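Local coordinates for porin protein associated with imipenem resistance (Acinetobacter baumannii, PDB 4FUV), which forms an outer-membrane beta-barrel of the CarO family associated with ornithine and imipenem transport and probably lets such small solutes into the cell, at the interface of chains A and B. Numbering follows the deposited sequence. Chains: chain A/B, porin protein associated with imipenem resistance.

The interface of chains A and B. Residues chain A 126-128, 187-189; chain B 117, 128, 187.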
loop_
_atom_site.group_PDB
_atom_site.type_symbol
_atom_site.label_atom_id
_atom_site.label_comp_id
_atom_site.label_asym_id
_atom_site.label_seq_id
_atom_site.Cartn_x
_atom_site.Cartn_y
_atom_site.Cartn_z
ATOM N N ASP A 126 -5.220 1.022 -20.070
ATOM C CA ASP A 126 -4.319 -0.096 -19.833
ATOM C C ASP A 126 -3.761 -0.631 -21.148
ATOM O O ASP A 126 -4.487 -0.729 -22.141
ATOM C CB ASP A 126 -5.044 -1.214 -19.089
ATOM C CG ASP A 126 -5.462 -0.801 -17.680
ATOM O OD1 ASP A 126 -4.740 -0.006 -17.044
ATOM O OD2 ASP A 126 -6.508 -1.276 -17.210
ATOM N N PHE A 127 -2.470 -0.967 -21.125
ATOM C CA PHE A 127 -1.768 -1.563 -22.247
ATOM C C PHE A 127 -0.946 -2.739 -21.736
ATOM O O PHE A 127 -0.608 -2.797 -20.562
ATOM C CB PHE A 127 -0.818 -0.558 -22.899
ATOM C CG PHE A 127 -1.507 0.567 -23.617
ATOM C CD1 PHE A 127 -1.917 1.695 -22.926
ATOM C CD2 PHE A 127 -1.714 0.508 -24.993
ATOM C CE1 PHE A 127 -2.543 2.742 -23.586
ATOM C CE2 PHE A 127 -2.338 1.544 -25.662
ATOM C CZ PHE A 127 -2.753 2.676 -24.949
ATOM N N ILE A 128 -0.628 -3.675 -22.626
ATOM C CA ILE A 128 0.264 -4.775 -22.283
ATOM C C ILE A 128 1.395 -4.832 -23.298
ATOM O O ILE A 128 1.150 -4.964 -24.498
ATOM C CB ILE A 128 -0.470 -6.136 -22.263
ATOM C CG1 ILE A 128 -1.285 -6.285 -20.969
ATOM C CG2 ILE A 128 0.536 -7.284 -22.368
ATOM C CD1 ILE A 128 -2.208 -7.517 -20.959
ATOM N N VAL A 187 -0.473 -4.314 -26.846
ATOM C CA VAL A 187 -1.869 -4.615 -27.149
ATOM C C VAL A 187 -2.759 -3.876 -26.168
ATOM O O VAL A 187 -2.314 -3.498 -25.076
ATOM C CB VAL A 187 -2.156 -6.114 -27.058
ATOM C CG1 VAL A 187 -1.253 -6.879 -28.020
ATOM C CG2 VAL A 187 -1.949 -6.604 -25.623
ATOM N N THR A 188 -4.022 -3.687 -26.541
ATOM C CA THR A 188 -4.944 -2.910 -25.718
ATOM C C THR A 188 -6.374 -3.143 -26.204
ATOM O O THR A 188 -6.563 -3.688 -27.275
ATOM C CB THR A 188 -4.609 -1.413 -25.829
ATOM O OG1 THR A 188 -5.195 -0.699 -24.738
ATOM C CG2 THR A 188 -5.105 -0.829 -27.176
ATOM N N THR A 189 -7.377 -2.753 -25.420
ATOM C CA THR A 189 -8.745 -2.803 -25.919
ATOM C C THR A 189 -9.404 -1.457 -25.752
ATOM O O THR A 189 -10.577 -1.302 -26.044
ATOM C CB THR A 189 -9.617 -3.885 -25.253
ATOM O OG1 THR A 189 -9.583 -3.708 -23.832
ATOM C CG2 THR A 189 -9.123 -5.293 -25.622
ATOM N N THR B 117 -11.803 -3.066 -20.877
ATOM C CA THR B 117 -10.510 -2.401 -21.120
ATOM C C THR B 117 -9.519 -2.435 -19.963
ATOM O O THR B 117 -8.429 -1.877 -20.090
ATOM C CB THR B 117 -10.633 -0.921 -21.548
ATOM O OG1 THR B 117 -10.948 -0.133 -20.399
ATOM C CG2 THR B 117 -11.704 -0.735 -22.618
ATOM N N ILE B 128 -5.944 -8.141 -20.596
ATOM C CA ILE B 128 -6.786 -6.953 -20.615
ATOM C C ILE B 128 -8.156 -7.324 -21.165
ATOM O O ILE B 128 -8.263 -7.825 -22.284
ATOM C CB ILE B 128 -6.182 -5.823 -21.480
ATOM C CG1 ILE B 128 -5.053 -5.112 -20.717
ATOM C CG2 ILE B 128 -7.261 -4.808 -21.860
ATOM C CD1 ILE B 128 -4.260 -4.112 -21.578
ATOM N N VAL B 187 -7.310 -9.679 -24.340
ATOM C CA VAL B 187 -6.080 -9.676 -25.125
ATOM C C VAL B 187 -4.899 -9.893 -24.197
ATOM O O VAL B 187 -4.994 -9.643 -22.989
ATOM C CB VAL B 187 -5.892 -8.357 -25.877
ATOM C CG1 VAL B 187 -7.082 -8.108 -26.798
ATOM C CG2 VAL B 187 -5.730 -7.204 -24.884
HETATM O O HOH W 1 -7.325 -1.662 -22.661
HETATM O O HOH W 2 -8.039 0.890 -19.588
#
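B:Ile128 runs its side chain alongside that of A:Ile128 in the opposite direction, the two meeting near the two-fold axis that relates the two copies of CarO, an outer-membrane beta-barrel. The patch lies at the far end of the long strand extensions, where strands 125-129 and 186-187 of both chains come together; this pairing may belong to the crystal rather than to the membrane. CD1 of B:Ile128 reaches past CG1 of A:Ile128 (3.7 Å) to the backbone of A:Asp126 and A:Phe127. CD1 lies anti to CA about the CB-CG1 bond (chi2 172°), which carries this methyl across to strand 125-129 of chain A, while the CG2 branch points towards the side chain of A:Thr189.

Beside the isoleucines, A:Val187 and B:Val187 also pass in opposite senses and touch through their CG2 methyls at 3.9 Å. The two branches of A:Thr189 meet different neighbours. Its methyl CG2 packs on CG1 of B:Val187 at 3.7 Å, whereas its hydroxyl OG1, set between the backbone N and the carbonyl carbon (chi1 55°), lies against CA of B:Thr117 and the CG2 methyl of B:Ile128, with water 1 a little farther away at 3.3 Å.

That water joins the chains: it lies 2.8 Å from the carbonyl O of B:Thr117 and 3.0 Å from the backbone N of A:Thr189, whose N-H points nearly straight at it (165° at H). The hydroxyl OG1 of A:Thr188 hydrogen-bonds to the carbonyl O of A:Asp126 at 2.7 Å, in the carbonyl plane, tying the loop after strand 186-187 to strand 125-129; both oxygens also contact water 1. Water 2 links the same B:Thr117 carbonyl to the backbone N of A:Asp126, 2.9 Å from that nitrogen.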